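Side-chain contacts in endo-beta-1,2-glucanase (Talaromyces funiculosus, PDB 6IMV), which hydrolyses beta-1,2-glucan chains at internal glycosidic linkages, and is seen here with the disaccharide sophorose bound: residues A[390-395]-A[484-489]; A[291-296]-A[328-333]; A[259-264]-A[456-461]. All coordinates share one frame; numbering follows the deposited sequence.

Contact 2 is the buried one of the three; contacts 1 and 3 lie at the surface, among partly exposed residues. Contacts 1 and 2 are neighbours, with centres about 11 Å apart, and the disulfide C333–C487 ties helix 318-337 of contact 2 to the loop 484-489 of contact 1. Contact 3 stands apart, its centre about 33 Å from that of contact 2 and 34 Å from that of contact 1. The chemistry varies with place: aliphatic tips meeting a helix in contact 2, a ring edge against methylenes at a helix N-cap in contact 1, and an isoleucine over a ring face beside a helix C-terminus in contact 3.

Contact 1: residues A[390-395]-A[484-489]; sequences VLFDKG and VPFCLP
At the joint between helices 387-392 and 394-405, where D393 serves as the N-cap of the second helix, the ring of F486 comes in from the loop that follows helix 461-475. The ring arrives edge first. Its CZ lies 3.7 Å from CB of F392, in the plane of the phenyl group, and its CE2 lies 3.7 Å from CB of D393, so two successive methylenes line the CZ–CE2 side of the ring. F486 has CG anti to its own carbonyl carbon (chi1 -69°), which sends the ring across the gap from a backbone that stays well back: the nearest CA atoms, those of D393 and F486, are 8.7 Å apart. Beyond CB the F392 side chain leads away toward helix 318-337, where it packs on R321 and Q325 and meets the Y315 ring. With CG opposite the backbone N (chi1 -175°), the D393 carboxylate runs past F486 in the opposite direction, its plane turned 40° from the ring, and OD1 caps the backbone N of V396. Behind F486 the loop is pinned by the disulfide between C487 and C333 and by the bond from W400 NE1 to C487 O. An alanine in place of F486 would be likely to strip the CB atoms of F392 and D393 of their apolar cover and open a gap between helix joint and loop. The contact itself is apolar, edge against methylene, while the carboxylate of D393, the charged group among the touching residues, spends its OD1 on the helix end; the positive end of the helix dipole would be expected to favour the ionised carboxylate there.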
loop_
_atom_site.group_PDB
_atom_site.type_symbol
_atom_site.label_atom_id
_atom_site.label_comp_id
_atom_site.label_asym_id
_atom_site.label_seq_id
_atom_site.Cartn_x
_atom_site.Cartn_y
_atom_site.Cartn_z
ATOM N N VAL A 390 1.792 -7.986 -10.234
ATOM C CA VAL A 390 2.999 -7.388 -10.794
ATOM C C VAL A 390 4.246 -8.014 -10.145
ATOM O O VAL A 390 5.251 -8.222 -10.826
ATOM C CB VAL A 390 2.990 -5.854 -10.642
ATOM C CG1 VAL A 390 4.376 -5.253 -10.854
ATOM C CG2 VAL A 390 1.976 -5.214 -11.578
ATOM N N LEU A 391 4.176 -8.314 -8.841
ATOM C CA LEU A 391 5.316 -8.885 -8.104
ATOM C C LEU A 391 5.725 -10.247 -8.682
ATOM O O LEU A 391 6.904 -10.596 -8.619
ATOM C CB LEU A 391 4.961 -8.992 -6.619
ATOM C CG LEU A 391 4.786 -7.656 -5.891
ATOM C CD1 LEU A 391 4.323 -7.861 -4.461
ATOM C CD2 LEU A 391 6.076 -6.843 -5.922
ATOM N N PHE A 392 4.767 -11.003 -9.246
ATOM C CA PHE A 392 5.032 -12.328 -9.831
ATOM C C PHE A 392 5.251 -12.271 -11.347
ATOM O O PHE A 392 6.026 -13.064 -11.883
ATOM C CB PHE A 392 3.904 -13.308 -9.488
ATOM C CG PHE A 392 3.987 -13.788 -8.063
ATOM C CD1 PHE A 392 4.920 -14.749 -7.709
ATOM C CD2 PHE A 392 3.183 -13.242 -7.075
ATOM C CE1 PHE A 392 5.038 -15.165 -6.397
ATOM C CE2 PHE A 392 3.298 -13.661 -5.759
ATOM C CZ PHE A 392 4.227 -14.622 -5.423
ATOM N N ASP A 393 4.541 -11.382 -12.040
ATOM C CA ASP A 393 4.590 -11.345 -13.496
ATOM C C ASP A 393 4.181 -9.944 -13.958
ATOM O O ASP A 393 3.010 -9.633 -14.047
ATOM C CB ASP A 393 3.704 -12.454 -14.070
ATOM C CG ASP A 393 3.758 -12.593 -15.578
ATOM O OD1 ASP A 393 4.005 -11.568 -16.267
ATOM O OD2 ASP A 393 3.551 -13.735 -16.055
ATOM N N LYS A 394 5.173 -9.104 -14.261
ATOM C CA LYS A 394 4.919 -7.706 -14.549
ATOM C C LYS A 394 4.176 -7.557 -15.889
ATOM O O LYS A 394 3.413 -6.616 -16.031
ATOM C CB LYS A 394 6.200 -6.883 -14.391
ATOM C CG LYS A 394 7.352 -7.188 -15.331
ATOM C CD LYS A 394 8.657 -6.594 -14.823
ATOM C CE LYS A 394 9.694 -6.489 -15.924
ATOM N NZ LYS A 394 10.988 -6.000 -15.392
ATOM N N GLY A 395 4.358 -8.495 -16.826
ATOM C CA GLY A 395 3.628 -8.476 -18.084
ATOM C C GLY A 395 2.135 -8.662 -17.867
ATOM O O GLY A 395 1.315 -7.866 -18.342
ATOM N N VAL A 484 -2.168 -24.073 -12.728
ATOM C CA VAL A 484 -3.077 -23.150 -13.401
ATOM C C VAL A 484 -2.300 -21.890 -13.783
ATOM O O VAL A 484 -1.896 -21.124 -12.915
ATOM C CB VAL A 484 -4.309 -22.829 -12.537
ATOM C CG1 VAL A 484 -5.177 -21.761 -13.184
ATOM C CG2 VAL A 484 -5.122 -24.089 -12.242
ATOM N N PRO A 485 -2.079 -21.611 -15.086
ATOM C CA PRO A 485 -1.406 -20.382 -15.502
ATOM C C PRO A 485 -2.212 -19.132 -15.129
ATOM O O PRO A 485 -3.459 -19.208 -15.013
ATOM C CB PRO A 485 -1.327 -20.507 -17.031
ATOM C CG PRO A 485 -1.449 -21.994 -17.280
ATOM C CD PRO A 485 -2.453 -22.448 -16.241
ATOM N N PHE A 486 -1.508 -18.008 -14.946
ATOM C CA PHE A 486 -2.160 -16.722 -14.812
ATOM C C PHE A 486 -3.021 -16.473 -16.055
ATOM O O PHE A 486 -2.638 -16.848 -17.161
ATOM C CB PHE A 486 -1.157 -15.573 -14.665
ATOM C CG PHE A 486 -0.357 -15.505 -13.387
ATOM C CD1 PHE A 486 -0.572 -16.372 -12.332
ATOM C CD2 PHE A 486 0.605 -14.517 -13.235
ATOM C CE1 PHE A 486 0.198 -16.283 -11.181
ATOM C CE2 PHE A 486 1.351 -14.407 -12.072
ATOM C CZ PHE A 486 1.174 -15.318 -11.064
ATOM N N CYS A 487 -4.173 -15.831 -15.854
ATOM C CA CYS A 487 -5.094 -15.517 -16.937
ATOM C C CYS A 487 -4.871 -14.071 -17.389
ATOM O O CYS A 487 -4.464 -13.214 -16.596
ATOM C CB CYS A 487 -6.538 -15.752 -16.504
ATOM S SG CYS A 487 -6.934 -17.512 -16.283
ATOM N N LEU A 488 -5.126 -13.826 -18.676
ATOM C CA LEU A 488 -5.071 -12.507 -19.280
ATOM C C LEU A 488 -6.502 -11.987 -19.430
ATOM O O LEU A 488 -7.442 -12.778 -19.519
ATOM C CB LEU A 488 -4.375 -12.601 -20.647
ATOM C CG LEU A 488 -2.841 -12.604 -20.651
ATOM C CD1 LEU A 488 -2.266 -11.370 -19.985
ATOM C CD2 LEU A 488 -2.283 -13.855 -19.991
ATOM N N PRO A 489 -6.711 -10.652 -19.471
ATOM C CA PRO A 489 -8.043 -10.079 -19.663
ATOM C C PRO A 489 -8.742 -10.605 -20.927
ATOM O O PRO A 489 -8.109 -10.726 -21.952
ATOM C CB PRO A 489 -7.824 -8.568 -19.830
ATOM C CG PRO A 489 -6.399 -8.304 -19.359
ATOM C CD PRO A 489 -5.660 -9.628 -19.373
#

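Contact 2: residues A[291-296]-A[328-333]; sequences GPITVQ and ERARTC
The carbonyl oxygen of E328 takes two bonds from T332: OG1 donates to it at 2.8 Å, in the carbonyl plane, and the backbone N of T332 adds the usual helical bond. T332 OG1 is also bonded to the backbone N of C487. One turn of helix 318-337 is further fastened by R331, which grips the E328 carboxylate side-on: NE reaches OE1 of E328 at 3.0 Å and NH2 reaches OE2 of E328 at 2.9 Å, both on the syn side and nearly in the guanidinium plane. T389 gives OE1 another partner.

A different side of the same turn faces strand 290-296, the second strand of a beta-hairpin. Strand and helix run at 121° to one another, with axes 8.7 Å apart at closest approach. I293 bridges that distance with its chain extended (chi2 159°), so that the CD1 methyl sits against the helix backbone, 3.9 Å from CB of R329 and equally far from N of A330. Further along the strand, CG1 of V295 rests 4.0 Å from CB of A330. The R329 guanidinium goes elsewhere, NE to N326 and NH1 to the carbonyl of V484. The small side chain of A330 probably allows the hairpin to come this close. Side-chain contacts across the junction are aliphatic, while T294 O takes a hydrogen bond from N326 ND2 of the same helix; the buried charges of E328 and R331 answer each other away from the strand.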
loop_
_atom_site.group_PDB
_atom_site.type_symbol
_atom_site.label_atom_id
_atom_site.label_comp_id
_atom_site.label_asym_id
_atom_site.label_seq_id
_atom_site.Cartn_x
_atom_site.Cartn_y
_atom_site.Cartn_z
ATOM N N GLY A 291 -9.772 -23.969 -11.302
ATOM C CA GLY A 291 -9.351 -24.495 -10.007
ATOM C C GLY A 291 -9.600 -25.996 -9.876
ATOM O O GLY A 291 -9.956 -26.653 -10.844
ATOM N N PRO A 292 -9.437 -26.586 -8.674
ATOM C CA PRO A 292 -9.199 -25.822 -7.452
ATOM C C PRO A 292 -7.808 -25.176 -7.377
ATOM O O PRO A 292 -6.845 -25.749 -7.862
ATOM C CB PRO A 292 -9.374 -26.873 -6.348
ATOM C CG PRO A 292 -8.990 -28.174 -7.018
ATOM C CD PRO A 292 -9.495 -28.036 -8.434
ATOM N N ILE A 293 -7.746 -23.983 -6.774
ATOM C CA ILE A 293 -6.496 -23.303 -6.451
ATOM C C ILE A 293 -6.489 -22.999 -4.946
ATOM O O ILE A 293 -7.328 -22.242 -4.462
ATOM C CB ILE A 293 -6.307 -22.011 -7.271
ATOM C CG1 ILE A 293 -6.395 -22.238 -8.779
ATOM C CG2 ILE A 293 -4.984 -21.351 -6.898
ATOM C CD1 ILE A 293 -6.721 -20.990 -9.567
ATOM N N THR A 294 -5.518 -23.563 -4.226
ATOM C CA THR A 294 -5.368 -23.328 -2.795
ATOM C C THR A 294 -4.761 -21.942 -2.565
ATOM O O THR A 294 -3.692 -21.614 -3.114
ATOM C CB THR A 294 -4.487 -24.390 -2.124
ATOM O OG1 THR A 294 -5.044 -25.669 -2.416
ATOM C CG2 THR A 294 -4.383 -24.191 -0.628
ATOM N N VAL A 295 -5.450 -21.147 -1.740
ATOM C CA VAL A 295 -5.013 -19.812 -1.398
ATOM C C VAL A 295 -5.128 -19.610 0.112
ATOM O O VAL A 295 -5.845 -20.334 0.810
ATOM C CB VAL A 295 -5.834 -18.745 -2.149
ATOM C CG1 VAL A 295 -5.677 -18.886 -3.648
ATOM C CG2 VAL A 295 -7.307 -18.772 -1.754
ATOM N N GLN A 296 -4.435 -18.576 0.587
ATOM C CA GLN A 296 -4.702 -17.974 1.880
ATOM C C GLN A 296 -6.060 -17.266 1.829
ATOM O O GLN A 296 -6.271 -16.363 1.005
ATOM C CB GLN A 296 -3.619 -16.952 2.217
ATOM C CG GLN A 296 -3.866 -16.243 3.542
ATOM C CD GLN A 296 -2.789 -15.227 3.806
ATOM O OE1 GLN A 296 -1.799 -15.522 4.467
ATOM N NE2 GLN A 296 -2.973 -14.036 3.267
ATOM N N GLU A 328 -2.619 -15.143 -7.211
ATOM C CA GLU A 328 -2.668 -14.388 -8.464
ATOM C C GLU A 328 -3.226 -15.254 -9.593
ATOM O O GLU A 328 -3.787 -14.724 -10.534
ATOM C CB GLU A 328 -1.292 -13.803 -8.791
ATOM C CG GLU A 328 -0.785 -12.885 -7.693
ATOM C CD GLU A 328 -1.832 -11.922 -7.149
ATOM O OE1 GLU A 328 -2.498 -11.242 -7.973
ATOM O OE2 GLU A 328 -1.989 -11.865 -5.907
ATOM N N ARG A 329 -3.063 -16.576 -9.491
ATOM C CA ARG A 329 -3.758 -17.505 -10.376
ATOM C C ARG A 329 -5.269 -17.326 -10.182
ATOM O O ARG A 329 -6.020 -17.204 -11.142
ATOM C CB ARG A 329 -3.390 -18.963 -10.071
ATOM C CG ARG A 329 -1.913 -19.295 -10.223
ATOM C CD ARG A 329 -1.639 -20.726 -9.807
ATOM N NE ARG A 329 -0.280 -20.896 -9.330
ATOM C CZ ARG A 329 0.777 -21.010 -10.118
ATOM N NH1 ARG A 329 0.628 -20.938 -11.433
ATOM N NH2 ARG A 329 1.971 -21.196 -9.582
ATOM N N ALA A 330 -5.684 -17.303 -8.907
ATOM C CA ALA A 330 -7.079 -17.150 -8.542
ATOM C C ALA A 330 -7.591 -15.758 -8.935
ATOM O O ALA A 330 -8.696 -15.627 -9.484
ATOM C CB ALA A 330 -7.239 -17.406 -7.064
ATOM N N ARG A 331 -6.790 -14.716 -8.679
ATOM C CA ARG A 331 -7.270 -13.332 -8.848
ATOM C C ARG A 331 -7.498 -13.048 -10.336
ATOM O O ARG A 331 -8.550 -12.499 -10.711
ATOM C CB ARG A 331 -6.299 -12.317 -8.225
ATOM C CG ARG A 331 -6.923 -10.974 -7.862
ATOM C CD ARG A 331 -5.898 -9.905 -7.484
ATOM N NE ARG A 331 -4.926 -10.335 -6.484
ATOM C CZ ARG A 331 -5.181 -10.493 -5.185
ATOM N NH1 ARG A 331 -6.366 -10.165 -4.689
ATOM N NH2 ARG A 331 -4.255 -11.014 -4.395
ATOM N N THR A 332 -6.502 -13.379 -11.173
ATOM C CA THR A 332 -6.600 -13.134 -12.615
ATOM C C THR A 332 -7.707 -14.009 -13.229
ATOM O O THR A 332 -8.564 -13.514 -13.947
ATOM C CB THR A 332 -5.249 -13.323 -13.324
ATOM O OG1 THR A 332 -4.743 -14.646 -13.142
ATOM C CG2 THR A 332 -4.206 -12.337 -12.851
ATOM N N CYS A 333 -7.690 -15.311 -12.935
ATOM C CA CYS A 333 -8.599 -16.254 -13.596
ATOM C C CYS A 333 -10.031 -16.084 -13.075
ATOM O O CYS A 333 -10.972 -16.324 -13.831
ATOM C CB CYS A 333 -8.094 -17.688 -13.462
ATOM S SG CYS A 333 -6.508 -17.926 -14.306
#

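Contact 3: residues A[259-264]-A[456-461]; sequences QFFGGL and KAENIY
Within the Schellman motif that ends helix 448-457, where N459 is the C-prime residue and I460 N returns to M455 O, I460 turns its side chain onto F260 and F261, at the C-terminal end of helix 252-261. The two phenylalanines present themselves differently. F260 offers a face: CD1 of I460 lies over it, 4.0 Å from the ring centroid and 20° off the normal, a CH-pi contact displaced toward the rim on the CG side. Along the same face CB of I460 comes to 3.7 Å from CD1 of F260, so the aliphatic branch lies across the ring instead of touching at a single point. That reach depends on CG1 of I460 standing between its backbone N and carbonyl carbon (chi1 58°).

F261 meets the same methyl with its far end. Its CZ is 3.8 Å from CD1 of I460, the two side chains running at about a right angle, so that the methyl touches both aromatic residues. The methylene of F260 covers one face of F261, its CB 3.8 Å above the centre of that ring. E458 approaches F261 crosswise, with its carboxylate plane 78° from the ring; the acid is held by a salt bridge from K454 to OE2 and a hydrogen bond between OE1 and Y174 OH. K203 makes a cation-pi contact with F261, and W256 meets F260 with nearly parallel planes. Thus the ends of two helices are joined by a small aromatic and aliphatic patch, with Y174 and W171 of helix 163-182 alongside. At the far rim of F260, CZ comes within 3.7 Å of the backbone O of I460.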
loop_
_atom_site.group_PDB
_atom_site.type_symbol
_atom_site.label_atom_id
_atom_site.label_comp_id
_atom_site.label_asym_id
_atom_site.label_seq_id
_atom_site.Cartn_x
_atom_site.Cartn_y
_atom_site.Cartn_z
ATOM N N GLN A 259 7.231 -7.707 18.050
ATOM C CA GLN A 259 8.055 -8.878 18.341
ATOM C C GLN A 259 9.537 -8.486 18.404
ATOM O O GLN A 259 10.219 -8.832 19.356
ATOM C CB GLN A 259 7.875 -9.983 17.305
ATOM C CG GLN A 259 8.960 -11.048 17.404
ATOM C CD GLN A 259 8.608 -12.321 16.678
ATOM O OE1 GLN A 259 7.494 -12.497 16.205
ATOM N NE2 GLN A 259 9.564 -13.234 16.611
ATOM N N PHE A 260 10.038 -7.814 17.371
ATOM C CA PHE A 260 11.455 -7.548 17.276
ATOM C C PHE A 260 11.896 -6.423 18.219
ATOM O O PHE A 260 13.003 -6.488 18.720
ATOM C CB PHE A 260 11.860 -7.229 15.839
ATOM C CG PHE A 260 11.736 -8.400 14.902
ATOM C CD1 PHE A 260 12.289 -9.629 15.226
ATOM C CD2 PHE A 260 11.079 -8.269 13.688
ATOM C CE1 PHE A 260 12.185 -10.702 14.353
ATOM C CE2 PHE A 260 10.967 -9.346 12.821
ATOM C CZ PHE A 260 11.523 -10.562 13.152
ATOM N N PHE A 261 11.052 -5.405 18.434
ATOM C CA PHE A 261 11.515 -4.141 19.025
ATOM C C PHE A 261 10.720 -3.693 20.260
ATOM O O PHE A 261 11.108 -2.715 20.893
ATOM C CB PHE A 261 11.452 -3.036 17.972
ATOM C CG PHE A 261 12.281 -3.332 16.752
ATOM C CD1 PHE A 261 13.641 -3.580 16.874
ATOM C CD2 PHE A 261 11.708 -3.344 15.486
ATOM C CE1 PHE A 261 14.408 -3.854 15.753
ATOM C CE2 PHE A 261 12.474 -3.618 14.367
ATOM C CZ PHE A 261 13.823 -3.879 14.500
ATOM N N GLY A 262 9.631 -4.383 20.603
ATOM C CA GLY A 262 8.691 -3.892 21.588
ATOM C C GLY A 262 9.087 -4.198 23.030
ATOM O O GLY A 262 8.486 -3.639 23.936
ATOM N N GLY A 263 10.067 -5.094 23.225
ATOM C CA GLY A 263 10.484 -5.566 24.542
ATOM C C GLY A 263 9.517 -6.589 25.129
ATOM O O GLY A 263 9.348 -6.668 26.341
ATOM N N LEU A 264 8.864 -7.377 24.272
ATOM C CA LEU A 264 7.952 -8.426 24.750
ATOM C C LEU A 264 8.779 -9.626 25.238
ATOM O O LEU A 264 9.849 -9.888 24.712
ATOM C CB LEU A 264 7.016 -8.847 23.613
ATOM C CG LEU A 264 5.672 -8.125 23.526
ATOM C CD1 LEU A 264 5.857 -6.625 23.380
ATOM C CD2 LEU A 264 4.850 -8.666 22.364
ATOM N N LYS A 456 19.154 -8.590 8.346
ATOM C CA LYS A 456 20.319 -9.476 8.435
ATOM C C LYS A 456 21.409 -8.807 9.281
ATOM O O LYS A 456 21.988 -9.438 10.160
ATOM C CB LYS A 456 20.830 -9.845 7.042
ATOM C CG LYS A 456 19.989 -10.902 6.340
ATOM C CD LYS A 456 20.325 -11.076 4.872
ATOM C CE LYS A 456 19.483 -12.149 4.223
ATOM N NZ LYS A 456 19.703 -12.198 2.761
ATOM N N ALA A 457 21.651 -7.517 9.035
ATOM C CA ALA A 457 22.654 -6.759 9.779
ATOM C C ALA A 457 22.277 -6.669 11.270
ATOM O O ALA A 457 23.159 -6.625 12.112
ATOM C CB ALA A 457 22.847 -5.403 9.155
ATOM N N GLU A 458 20.975 -6.683 11.596
ATOM C CA GLU A 458 20.509 -6.554 12.988
ATOM C C GLU A 458 20.143 -7.929 13.559
ATOM O O GLU A 458 19.589 -8.015 14.643
ATOM C CB GLU A 458 19.350 -5.556 13.064
ATOM C CG GLU A 458 19.821 -4.139 12.780
ATOM C CD GLU A 458 18.772 -3.049 12.594
ATOM O OE1 GLU A 458 17.564 -3.318 12.824
ATOM O OE2 GLU A 458 19.177 -1.937 12.208
ATOM N N ASN A 459 20.449 -8.986 12.802
ATOM C CA ASN A 459 20.311 -10.367 13.220
ATOM C C ASN A 459 18.868 -10.672 13.654
ATOM O O ASN A 459 18.649 -11.382 14.635
ATOM C CB ASN A 459 21.314 -10.721 14.324
ATOM C CG ASN A 459 21.515 -12.218 14.472
ATOM O OD1 ASN A 459 21.358 -12.985 13.519
ATOM N ND2 ASN A 459 21.853 -12.658 15.671
ATOM N N ILE A 460 17.881 -10.170 12.902
ATOM C CA ILE A 460 16.490 -10.578 13.116
ATOM C C ILE A 460 15.933 -11.318 11.884
ATOM O O ILE A 460 14.819 -11.854 11.937
ATOM C CB ILE A 460 15.620 -9.374 13.524
ATOM C CG1 ILE A 460 15.649 -8.244 12.489
ATOM C CG2 ILE A 460 16.004 -8.883 14.924
ATOM C CD1 ILE A 460 14.628 -7.154 12.755
ATOM N N TYR A 461 16.698 -11.373 10.788
ATOM C CA TYR A 461 16.261 -12.048 9.555
ATOM C C TYR A 461 15.967 -13.535 9.811
ATOM O O TYR A 461 14.929 -14.056 9.378
ATOM C CB TYR A 461 17.301 -11.881 8.445
ATOM C CG TYR A 461 16.935 -12.607 7.177
ATOM C CD1 TYR A 461 16.094 -12.021 6.243
ATOM C CD2 TYR A 461 17.390 -13.893 6.931
ATOM C CE1 TYR A 461 15.736 -12.689 5.080
ATOM C CE2 TYR A 461 17.038 -14.573 5.775
ATOM C CZ TYR A 461 16.204 -13.970 4.850
ATOM O OH TYR A 461 15.840 -14.629 3.718
#